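Local coordinates for uncharacterized protein MJ1062 (PDB 3EO4) that is of unknown function but carries, in the part described here, a GNAT-type acetyltransferase domain that probably transfers acyl groups, at residues S12-R17 against W65-R70; P34-F39 against G98-W103; H110-V115 against K140-L145. All coordinates share one frame; numbering follows the deposited sequence.

All three interactions belong to one GNAT acetyltransferase domain, the C-terminal part of a longer protein. Interaction 1 pairs strands 13-18 and 63-71 in the five-stranded antiparallel sheet. Interaction 2 sets the short helix 34-37 against the loop between strand 92-97 and helix 107-121. Its segments alternate with those of interaction 1 along the chain. Interaction 3 comes last and joins helix 107-121 to helix 136-144. The centre of interaction 1 is about 17 Å from that of interaction 2 and about 14 Å from that of interaction 3. Helix 107-121 packs on the paired strands, so interactions 1 and 3 touch and join parts of one domain core. Interaction 2 touches neither and lies near the second subunit.

Interaction 1: residues S12-R17 against W65-R70; sequences SKIIIR and WIILLR
Trp-65 turns a face of its indole to the end of Ile-16. The methyl CD1 of Ile-16 sits over this face, 3.4 Å from the centroid of the five-membered ring of Trp-65 and only 6° off its normal. This is a CH-pi contact. In Ile-16, CG1 stands between the backbone N and the carbonyl carbon (chi1 63°), near Trp-65 CD1, and the methyl continues from it in an extended chain. Ile-66 is a hydrogen-bonded antiparallel partner of Arg-17, with Ile-66 N bonded to Arg-17 O at 2.8 Å. Their side chains run side by side. CG1 of Ile-66 lies over one face of the guanidinium, 3.5 Å from Arg-17 NH1. The same NH1 makes a salt bridge with Asp-23, so the group has a charged mate as well as an apolar bed. Ile-67 forms a non-hydrogen-bonded pair with Ile-16. Its CG2 also meets Ile-14 CG2 at 4.1 Å. Leu-68 returns to a hydrogen-bonded pair, with Leu-68 N 2.7 Å from Ile-15 O. Its CD2 touches Arg-17 CG at 3.7 Å, and the two side chains cross at about a right angle. Leu-69 stands opposite Ile-14 and brings CD1 close to the carbonyl of Lys-13. Arg-70 ends the ladder with N bonded to Lys-13 O at 2.8 Å. Its O takes Lys-13 N and a weak bond from Ser-12 OG. The outer end of Arg-70 meets Ile-15 CD1, 3.7 Å from NH2 of Arg-70. The strand directions differ by 155°, as in a twisted antiparallel sheet. Strand 74-84 bonds to the other edge of 65-70, and strand 4-6 borders 13-17. Helix 107-121 covers the face of Ile-14 and Ile-67 through Ser-111, and Trp-65 reaches Val-115 and Trp-118.

Interaction 2: residues P34-F39 against G98-W103; sequences PLIYKF and GEFFLW
Leu-35 and Ile-36 of the short helix 34-37 pack against Phe-100 and Trp-103. The second pair stands on the loop that follows strand 92-97 and leads into helix 107-121. In the GNAT fold this connection usually carries the acyl-CoA pyrophosphate-binding loop, so residues 98-103 probably lie beside that site. A type I turn runs from Glu-99 to Leu-102. Phe-100 lies within it and Trp-103 just after it; both point toward the helix. Phe-100 CA lies over one face of the Trp-103 ring. Leu-35 crosses Phe-100 at about a right angle. Its CB comes to 3.2 Å from Phe-100 CE1, which is tight for two carbons. Leu-35 also has an unusual first torsion (chi1 -93°), so the details of its fit are doubtful. Ile-36 is more regular. CG1 is anti to the carbonyl carbon (chi1 -68°), and CD1 continues in an extended chain (chi2 177°). Ile-36 CG1 faces the notch where the two rings meet, 3.9 Å from both Phe-100 CE1 and Trp-103 CZ2. It meets the indole at its edge, near the ring plane. Ile-36 CD1 reaches Gly-98 CA at 4.2 Å. No hydrogen bond crosses the contact. The indole NE1 of Trp-103 is bonded instead to Ile-97 O. The Trp-103 side chain is about 3 Å from a bound MES molecule, probably from the crystallisation liquor. Pro-34 of the second subunit packs on Leu-35, and Pro-46 of the second subunit on Phe-100. At the far end of the indole, Trp-103 CZ3 comes to 4.0 Å from Phe-39 CE2 and lies at the edge of the Phe-39 ring.

Interaction 3: residues H110-V115 against K140-L145; sequences HSVSLV and KLFESL
Val-112 overlaps three side chains of the opposite segment: Leu-141, Phe-142 and Leu-145. CG1 is anti to the backbone N (chi1 170°) and meets Leu-145 CD1 at 3.6 Å. The same CG1 lies 3.8 Å from Phe-142 CE1. CG2, the other branch of Val-112, touches Leu-141 CD2 at 3.9 Å. Val-112 and Phe-142 cross at about a right angle. The Phe-142 ring is covered on one face by Leu-141 CD2, which sits 4.2 Å above the plane, over its centre. Phe-147 packs on Phe-142 edge-to-face, and Ile-95 of strand 92-97 touches both Val-112 and Phe-142. An alanine in place of Val-112 would keep CB but remove both methyls, and would probably open a gap beside Phe-142 and Leu-141 and leave Leu-145 more loosely held. Ser-113 adds a smaller touch, with CB 4.1 Å from Leu-145 CD2. Its OG turns back to its own helix and bonds to His-110 O at 3.0 Å, from above the carbonyl plane. Leu-114 N reaches the same oxygen from the same face, so His-110 O is gripped twice. Within 140-145, Ser-144 OG donates to Leu-141 O at 2.7 Å and also bonds with Arg-109 NE, a polar link near the apolar patch. The contact joins helix 107-121 to the end of helix 136-144, with strand 126-132 between them in sequence. It thus ties the helix lying on the five-stranded sheet to the helix that leads on to strands 148-150 and 157-163. Between the two segments themselves the contact is apolar and rests on the fit of carbon groups; the polar link to Arg-109 lies just outside it.

Interaction 1: residues S12-R17 against W65-R70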
loop_
_atom_site.group_PDB
_atom_site.type_symbol
_atom_site.label_atom_id
_atom_site.label_comp_id
_atom_site.label_asym_id
_atom_site.label_seq_id
_atom_site.Cartn_x
_atom_site.Cartn_y
_atom_site.Cartn_z
ATOM N N SER A 12 -6.038 -10.983 -20.142
ATOM C CA SER A 12 -5.184 -10.157 -19.279
ATOM C C SER A 12 -3.971 -9.524 -19.973
ATOM O O SER A 12 -3.436 -10.054 -20.945
ATOM C CB SER A 12 -4.752 -10.911 -18.012
ATOM O OG SER A 12 -5.841 -10.999 -17.103
ATOM N N LYS A 13 -3.551 -8.381 -19.447
ATOM C CA LYS A 13 -2.618 -7.523 -20.124
ATOM C C LYS A 13 -1.913 -6.693 -19.084
ATOM O O LYS A 13 -2.521 -6.245 -18.116
ATOM C CB LYS A 13 -3.374 -6.620 -21.092
ATOM C CG LYS A 13 -2.513 -5.950 -22.117
ATOM C CD LYS A 13 -3.340 -5.593 -23.329
ATOM C CE LYS A 13 -2.689 -4.483 -24.137
ATOM N NZ LYS A 13 -1.296 -4.838 -24.568
ATOM N N ILE A 14 -0.615 -6.527 -19.279
ATOM C CA ILE A 14 0.211 -5.653 -18.455
ATOM C C ILE A 14 0.497 -4.392 -19.252
ATOM O O ILE A 14 0.930 -4.466 -20.395
ATOM C CB ILE A 14 1.544 -6.309 -18.105
ATOM C CG1 ILE A 14 1.342 -7.436 -17.078
ATOM C CG2 ILE A 14 2.508 -5.277 -17.549
ATOM C CD1 ILE A 14 0.972 -8.766 -17.660
ATOM N N ILE A 15 0.247 -3.244 -18.629
ATOM C CA ILE A 15 0.573 -1.934 -19.170
ATOM C C ILE A 15 1.430 -1.222 -18.122
ATOM O O ILE A 15 1.249 -1.418 -16.902
ATOM C CB ILE A 15 -0.715 -1.139 -19.434
ATOM C CG1 ILE A 15 -1.607 -1.905 -20.416
ATOM C CG2 ILE A 15 -0.410 0.240 -20.010
ATOM C CD1 ILE A 15 -3.026 -2.151 -19.919
ATOM N N ILE A 16 2.385 -0.423 -18.581
ATOM C CA ILE A 16 3.111 0.433 -17.676
ATOM C C ILE A 16 2.899 1.885 -18.103
ATOM O O ILE A 16 2.851 2.171 -19.302
ATOM C CB ILE A 16 4.606 0.077 -17.594
ATOM C CG1 ILE A 16 5.313 0.273 -18.938
ATOM C CG2 ILE A 16 4.790 -1.342 -17.074
ATOM C CD1 ILE A 16 6.806 0.430 -18.789
ATOM N N ARG A 17 2.711 2.774 -17.127
ATOM C CA ARG A 17 2.528 4.203 -17.388
ATOM C C ARG A 17 3.337 4.981 -16.351
ATOM O O ARG A 17 3.533 4.497 -15.211
ATOM C CB ARG A 17 1.046 4.606 -17.341
ATOM C CG ARG A 17 0.363 4.407 -15.969
ATOM C CD ARG A 17 -0.562 5.587 -15.567
ATOM N NE ARG A 17 -1.150 5.381 -14.233
ATOM C CZ ARG A 17 -0.647 5.834 -13.069
ATOM N NH1 ARG A 17 0.480 6.544 -13.034
ATOM N NH2 ARG A 17 -1.285 5.572 -11.925
ATOM N N TRP A 65 7.657 3.875 -13.353
ATOM C CA TRP A 65 6.333 3.554 -13.895
ATOM C C TRP A 65 5.511 2.841 -12.827
ATOM O O TRP A 65 6.049 2.196 -11.929
ATOM C CB TRP A 65 6.422 2.622 -15.107
ATOM C CG TRP A 65 7.070 3.112 -16.370
ATOM C CD1 TRP A 65 6.427 3.629 -17.475
ATOM C CD2 TRP A 65 8.470 3.035 -16.728
ATOM N NE1 TRP A 65 7.341 3.907 -18.470
ATOM C CE2 TRP A 65 8.596 3.548 -18.045
ATOM C CE3 TRP A 65 9.627 2.606 -16.057
ATOM C CZ2 TRP A 65 9.838 3.652 -18.707
ATOM C CZ3 TRP A 65 10.870 2.700 -16.720
ATOM C CH2 TRP A 65 10.962 3.222 -18.029
ATOM N N ILE A 66 4.198 2.979 -12.933
ATOM C CA ILE A 66 3.258 2.122 -12.263
ATOM C C ILE A 66 2.925 0.996 -13.241
ATOM O O ILE A 66 2.721 1.237 -14.441
ATOM C CB ILE A 66 1.932 2.894 -11.955
ATOM C CG1 ILE A 66 2.224 4.158 -11.136
ATOM C CG2 ILE A 66 0.950 2.023 -11.220
ATOM C CD1 ILE A 66 2.917 3.857 -9.791
ATOM N N ILE A 67 2.831 -0.216 -12.710
ATOM C CA ILE A 67 2.425 -1.395 -13.472
ATOM C C ILE A 67 0.911 -1.587 -13.332
ATOM O O ILE A 67 0.395 -1.696 -12.229
ATOM C CB ILE A 67 3.138 -2.654 -12.948
ATOM C CG1 ILE A 67 4.667 -2.443 -12.925
ATOM C CG2 ILE A 67 2.694 -3.883 -13.747
ATOM C CD1 ILE A 67 5.426 -3.494 -12.122
ATOM N N LEU A 68 0.214 -1.619 -14.454
ATOM C CA LEU A 68 -1.213 -1.778 -14.457
ATOM C C LEU A 68 -1.549 -3.168 -14.940
ATOM O O LEU A 68 -0.972 -3.636 -15.904
ATOM C CB LEU A 68 -1.807 -0.768 -15.414
ATOM C CG LEU A 68 -2.166 0.658 -14.972
ATOM C CD1 LEU A 68 -1.442 1.173 -13.750
ATOM C CD2 LEU A 68 -2.079 1.635 -16.162
ATOM N N LEU A 69 -2.475 -3.840 -14.272
ATOM C CA LEU A 69 -2.920 -5.145 -14.716
ATOM C C LEU A 69 -4.352 -4.980 -15.203
ATOM O O LEU A 69 -5.198 -4.463 -14.480
ATOM C CB LEU A 69 -2.820 -6.203 -13.600
ATOM C CG LEU A 69 -3.531 -7.543 -13.882
ATOM C CD1 LEU A 69 -2.907 -8.344 -15.042
ATOM C CD2 LEU A 69 -3.623 -8.418 -12.665
ATOM N N ARG A 70 -4.594 -5.408 -16.440
ATOM C CA ARG A 70 -5.913 -5.383 -17.020
ATOM C C ARG A 70 -6.458 -6.792 -16.924
ATOM O O ARG A 70 -5.857 -7.752 -17.414
ATOM C CB ARG A 70 -5.887 -4.937 -18.488
ATOM C CG ARG A 70 -7.275 -4.829 -19.098
ATOM C CD ARG A 70 -7.226 -4.535 -20.586
ATOM N NE ARG A 70 -6.475 -3.309 -20.878
ATOM C CZ ARG A 70 -7.025 -2.099 -21.013
ATOM N NH1 ARG A 70 -8.339 -1.935 -20.873
ATOM N NH2 ARG A 70 -6.256 -1.047 -21.287
#

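Interaction 2: residues P34-F39 against G98-W103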
loop_
_atom_site.group_PDB
_atom_site.type_symbol
_atom_site.label_atom_id
_atom_site.label_comp_id
_atom_site.label_asym_id
_atom_site.label_seq_id
_atom_site.Cartn_x
_atom_site.Cartn_y
_atom_site.Cartn_z
ATOM N N PRO A 34 6.824 -5.011 5.377
ATOM C CA PRO A 34 7.942 -5.860 5.791
ATOM C C PRO A 34 8.120 -7.110 4.945
ATOM O O PRO A 34 9.233 -7.641 4.879
ATOM C CB PRO A 34 7.566 -6.275 7.224
ATOM C CG PRO A 34 6.638 -5.233 7.682
ATOM C CD PRO A 34 5.885 -4.776 6.492
ATOM N N LEU A 35 7.025 -7.576 4.336
ATOM C CA LEU A 35 7.023 -8.741 3.461
ATOM C C LEU A 35 7.723 -8.422 2.139
ATOM O O LEU A 35 8.112 -9.322 1.395
ATOM C CB LEU A 35 5.562 -9.165 3.167
ATOM C CG LEU A 35 4.802 -10.203 3.982
ATOM C CD1 LEU A 35 5.406 -10.526 5.361
ATOM C CD2 LEU A 35 3.346 -9.776 4.068
ATOM N N ILE A 36 7.823 -7.134 1.847
ATOM C CA ILE A 36 8.509 -6.640 0.678
ATOM C C ILE A 36 9.889 -6.104 1.044
ATOM O O ILE A 36 10.871 -6.437 0.374
ATOM C CB ILE A 36 7.679 -5.562 -0.050
ATOM C CG1 ILE A 36 6.428 -6.217 -0.656
ATOM C CG2 ILE A 36 8.483 -4.923 -1.182
ATOM C CD1 ILE A 36 5.472 -5.273 -1.354
ATOM N N TYR A 37 9.994 -5.321 2.123
ATOM C CA TYR A 37 11.254 -4.658 2.385
ATOM C C TYR A 37 12.301 -5.590 2.991
ATOM O O TYR A 37 13.449 -5.196 3.218
ATOM C CB TYR A 37 11.078 -3.304 3.104
ATOM C CG TYR A 37 10.565 -3.297 4.543
ATOM C CD1 TYR A 37 9.345 -2.695 4.871
ATOM C CD2 TYR A 37 11.334 -3.815 5.582
ATOM C CE1 TYR A 37 8.899 -2.646 6.210
ATOM C CE2 TYR A 37 10.898 -3.766 6.911
ATOM C CZ TYR A 37 9.683 -3.182 7.218
ATOM O OH TYR A 37 9.273 -3.157 8.544
ATOM N N LYS A 38 11.878 -6.827 3.254
ATOM C CA LYS A 38 12.756 -7.988 3.451
ATOM C C LYS A 38 13.844 -8.076 2.389
ATOM O O LYS A 38 14.912 -8.622 2.623
ATOM C CB LYS A 38 11.950 -9.241 3.136
ATOM C CG LYS A 38 11.451 -10.052 4.206
ATOM C CD LYS A 38 10.797 -11.241 3.508
ATOM C CE LYS A 38 11.854 -12.289 3.119
ATOM N NZ LYS A 38 11.845 -13.421 4.056
ATOM N N PHE A 39 13.483 -7.652 1.183
ATOM C CA PHE A 39 14.325 -7.774 0.007
ATOM C C PHE A 39 15.110 -6.494 -0.337
ATOM O O PHE A 39 15.788 -6.449 -1.363
ATOM C CB PHE A 39 13.480 -8.309 -1.189
ATOM C CG PHE A 39 12.761 -9.626 -0.892
ATOM C CD1 PHE A 39 13.468 -10.733 -0.458
ATOM C CD2 PHE A 39 11.373 -9.747 -1.060
ATOM C CE1 PHE A 39 12.837 -11.957 -0.178
ATOM C CE2 PHE A 39 10.712 -10.964 -0.777
ATOM C CZ PHE A 39 11.468 -12.084 -0.319
ATOM N N GLY A 98 3.414 -5.067 -5.780
ATOM C CA GLY A 98 2.747 -4.823 -4.513
ATOM C C GLY A 98 1.711 -5.844 -4.052
ATOM O O GLY A 98 1.626 -6.098 -2.864
ATOM N N GLU A 99 0.923 -6.435 -4.956
ATOM C CA GLU A 99 -0.038 -7.471 -4.543
ATOM C C GLU A 99 0.694 -8.766 -4.431
ATOM O O GLU A 99 1.339 -9.165 -5.396
ATOM C CB GLU A 99 -1.162 -7.702 -5.566
ATOM C CG GLU A 99 -1.886 -6.487 -5.977
ATOM C CD GLU A 99 -3.207 -6.764 -6.699
ATOM O OE1 GLU A 99 -3.797 -5.769 -7.147
ATOM O OE2 GLU A 99 -3.662 -7.930 -6.820
ATOM N N PHE A 100 0.519 -9.466 -3.306
ATOM C CA PHE A 100 1.333 -10.643 -2.953
ATOM C C PHE A 100 0.975 -11.949 -3.629
ATOM O O PHE A 100 1.846 -12.799 -3.828
ATOM C CB PHE A 100 1.315 -10.873 -1.445
ATOM C CG PHE A 100 1.908 -9.754 -0.682
ATOM C CD1 PHE A 100 3.210 -9.850 -0.205
ATOM C CD2 PHE A 100 1.179 -8.576 -0.465
ATOM C CE1 PHE A 100 3.778 -8.797 0.509
ATOM C CE2 PHE A 100 1.726 -7.531 0.249
ATOM C CZ PHE A 100 3.037 -7.626 0.731
ATOM N N PHE A 101 -0.297 -12.135 -3.937
ATOM C CA PHE A 101 -0.749 -13.395 -4.529
ATOM C C PHE A 101 -0.751 -13.326 -6.062
ATOM O O PHE A 101 -1.418 -14.114 -6.724
ATOM C CB PHE A 101 -2.106 -13.805 -3.951
ATOM C CG PHE A 101 -2.031 -14.260 -2.517
ATOM C CD1 PHE A 101 -1.659 -15.579 -2.205
ATOM C CD2 PHE A 101 -2.317 -13.383 -1.472
ATOM C CE1 PHE A 101 -1.588 -16.023 -0.863
ATOM C CE2 PHE A 101 -2.247 -13.816 -0.128
ATOM C CZ PHE A 101 -1.885 -15.139 0.174
ATOM N N LEU A 102 -0.000 -12.363 -6.584
ATOM C CA LEU A 102 0.303 -12.215 -8.004
ATOM C C LEU A 102 1.719 -12.692 -8.302
ATOM O O LEU A 102 2.008 -13.117 -9.423
ATOM C CB LEU A 102 0.237 -10.740 -8.422
ATOM C CG LEU A 102 -1.139 -10.090 -8.539
ATOM C CD1 LEU A 102 -1.013 -8.679 -9.156
ATOM C CD2 LEU A 102 -2.065 -10.941 -9.344
ATOM N N TRP A 103 2.600 -12.573 -7.304
ATOM C CA TRP A 103 3.960 -13.093 -7.378
ATOM C C TRP A 103 3.963 -14.485 -7.981
ATOM O O TRP A 103 3.073 -15.287 -7.713
ATOM C CB TRP A 103 4.632 -13.103 -5.990
ATOM C CG TRP A 103 4.877 -11.719 -5.385
ATOM C CD1 TRP A 103 4.379 -10.537 -5.822
ATOM C CD2 TRP A 103 5.630 -11.421 -4.186
ATOM N NE1 TRP A 103 4.819 -9.503 -5.011
ATOM C CE2 TRP A 103 5.580 -10.022 -3.997
ATOM C CE3 TRP A 103 6.375 -12.203 -3.282
ATOM C CZ2 TRP A 103 6.233 -9.379 -2.929
ATOM C CZ3 TRP A 103 7.023 -11.560 -2.217
ATOM C CH2 TRP A 103 6.939 -10.162 -2.046
#

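Interaction 3: residues H110-V115 against K140-L145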
loop_
_atom_site.group_PDB
_atom_site.type_symbol
_atom_site.label_atom_id
_atom_site.label_comp_id
_atom_site.label_asym_id
_atom_site.label_seq_id
_atom_site.Cartn_x
_atom_site.Cartn_y
_atom_site.Cartn_z
ATOM N N HIS A 110 7.334 -9.571 -17.397
ATOM C CA HIS A 110 6.795 -8.803 -18.526
ATOM C C HIS A 110 7.007 -7.301 -18.367
ATOM O O HIS A 110 7.239 -6.611 -19.333
ATOM C CB HIS A 110 5.309 -9.079 -18.690
ATOM C CG HIS A 110 5.015 -10.439 -19.237
ATOM N ND1 HIS A 110 5.489 -11.599 -18.655
ATOM C CD2 HIS A 110 4.285 -10.831 -20.310
ATOM C CE1 HIS A 110 5.076 -12.643 -19.350
ATOM N NE2 HIS A 110 4.341 -12.206 -20.358
ATOM N N SER A 111 6.906 -6.805 -17.147
ATOM C CA SER A 111 7.119 -5.372 -16.890
ATOM C C SER A 111 8.563 -4.990 -17.162
ATOM O O SER A 111 8.835 -3.987 -17.844
ATOM C CB SER A 111 6.785 -4.999 -15.442
ATOM O OG SER A 111 5.431 -5.214 -15.153
ATOM N N VAL A 112 9.492 -5.786 -16.638
ATOM C CA VAL A 112 10.901 -5.525 -16.886
ATOM C C VAL A 112 11.198 -5.587 -18.396
ATOM O O VAL A 112 11.864 -4.707 -18.930
ATOM C CB VAL A 112 11.819 -6.437 -16.051
ATOM C CG1 VAL A 112 13.261 -6.314 -16.523
ATOM C CG2 VAL A 112 11.685 -6.093 -14.549
ATOM N N SER A 113 10.663 -6.583 -19.094
ATOM C CA SER A 113 10.943 -6.660 -20.525
ATOM C C SER A 113 10.406 -5.454 -21.307
ATOM O O SER A 113 11.055 -5.003 -22.265
ATOM C CB SER A 113 10.476 -7.971 -21.129
ATOM O OG SER A 113 9.098 -7.889 -21.305
ATOM N N LEU A 114 9.253 -4.918 -20.893
ATOM C CA LEU A 114 8.769 -3.634 -21.431
ATOM C C LEU A 114 9.813 -2.492 -21.256
ATOM O O LEU A 114 10.075 -1.733 -22.169
ATOM C CB LEU A 114 7.406 -3.248 -20.825
ATOM C CG LEU A 114 6.129 -3.985 -21.292
ATOM C CD1 LEU A 114 4.913 -3.577 -20.463
ATOM C CD2 LEU A 114 5.839 -3.744 -22.788
ATOM N N VAL A 115 10.399 -2.388 -20.080
ATOM C CA VAL A 115 11.448 -1.390 -19.822
ATOM C C VAL A 115 12.705 -1.635 -20.686
ATOM O O VAL A 115 13.213 -0.698 -21.276
ATOM C CB VAL A 115 11.801 -1.320 -18.307
ATOM C CG1 VAL A 115 13.008 -0.431 -18.067
ATOM C CG2 VAL A 115 10.610 -0.789 -17.515
ATOM N N LYS A 140 15.140 -15.199 -10.079
ATOM C CA LYS A 140 14.496 -15.985 -11.138
ATOM C C LYS A 140 13.916 -15.125 -12.243
ATOM O O LYS A 140 14.016 -15.467 -13.418
ATOM C CB LYS A 140 13.379 -16.831 -10.557
ATOM C CG LYS A 140 13.927 -17.969 -9.779
ATOM C CD LYS A 140 12.828 -18.768 -9.152
ATOM C CE LYS A 140 13.387 -20.079 -8.614
ATOM N NZ LYS A 140 12.277 -21.055 -8.561
ATOM N N LEU A 141 13.303 -14.018 -11.853
ATOM C CA LEU A 141 12.775 -13.038 -12.799
ATOM C C LEU A 141 13.846 -12.581 -13.801
ATOM O O LEU A 141 13.659 -12.702 -15.014
ATOM C CB LEU A 141 12.165 -11.827 -12.040
ATOM C CG LEU A 141 11.341 -10.707 -12.715
ATOM C CD1 LEU A 141 10.831 -9.777 -11.653
ATOM C CD2 LEU A 141 12.108 -9.901 -13.767
ATOM N N PHE A 142 14.960 -12.060 -13.298
ATOM C CA PHE A 142 15.974 -11.454 -14.170
ATOM C C PHE A 142 16.769 -12.480 -14.969
ATOM O O PHE A 142 17.058 -12.257 -16.159
ATOM C CB PHE A 142 16.908 -10.536 -13.375
ATOM C CG PHE A 142 16.274 -9.223 -12.993
ATOM C CD1 PHE A 142 16.180 -8.185 -13.917
ATOM C CD2 PHE A 142 15.753 -9.031 -11.705
ATOM C CE1 PHE A 142 15.600 -6.961 -13.560
ATOM C CE2 PHE A 142 15.161 -7.834 -11.342
ATOM C CZ PHE A 142 15.076 -6.803 -12.256
ATOM N N GLU A 143 17.080 -13.613 -14.339
ATOM C CA GLU A 143 17.679 -14.723 -15.080
ATOM C C GLU A 143 16.730 -15.274 -16.168
ATOM O O GLU A 143 17.182 -15.731 -17.210
ATOM C CB GLU A 143 18.178 -15.835 -14.145
ATOM C CG GLU A 143 19.281 -15.363 -13.144
ATOM C CD GLU A 143 19.982 -16.506 -12.430
ATOM O OE1 GLU A 143 19.355 -17.569 -12.239
ATOM O OE2 GLU A 143 21.165 -16.341 -12.049
ATOM N N SER A 144 15.421 -15.221 -15.964
ATOM C CA SER A 144 14.527 -15.670 -17.051
ATOM C C SER A 144 14.631 -14.726 -18.268
ATOM O O SER A 144 14.283 -15.083 -19.381
ATOM C CB SER A 144 13.083 -15.808 -16.574
ATOM O OG SER A 144 12.434 -14.548 -16.603
ATOM N N LEU A 145 15.146 -13.531 -18.049
ATOM C CA LEU A 145 15.345 -12.564 -19.130
ATOM C C LEU A 145 16.793 -12.500 -19.597
ATOM O O LEU A 145 17.177 -11.588 -20.339
ATOM C CB LEU A 145 14.868 -11.166 -18.720
ATOM C CG LEU A 145 13.381 -11.014 -18.419
ATOM C CD1 LEU A 145 13.110 -9.666 -17.742
ATOM C CD2 LEU A 145 12.504 -11.218 -19.666
#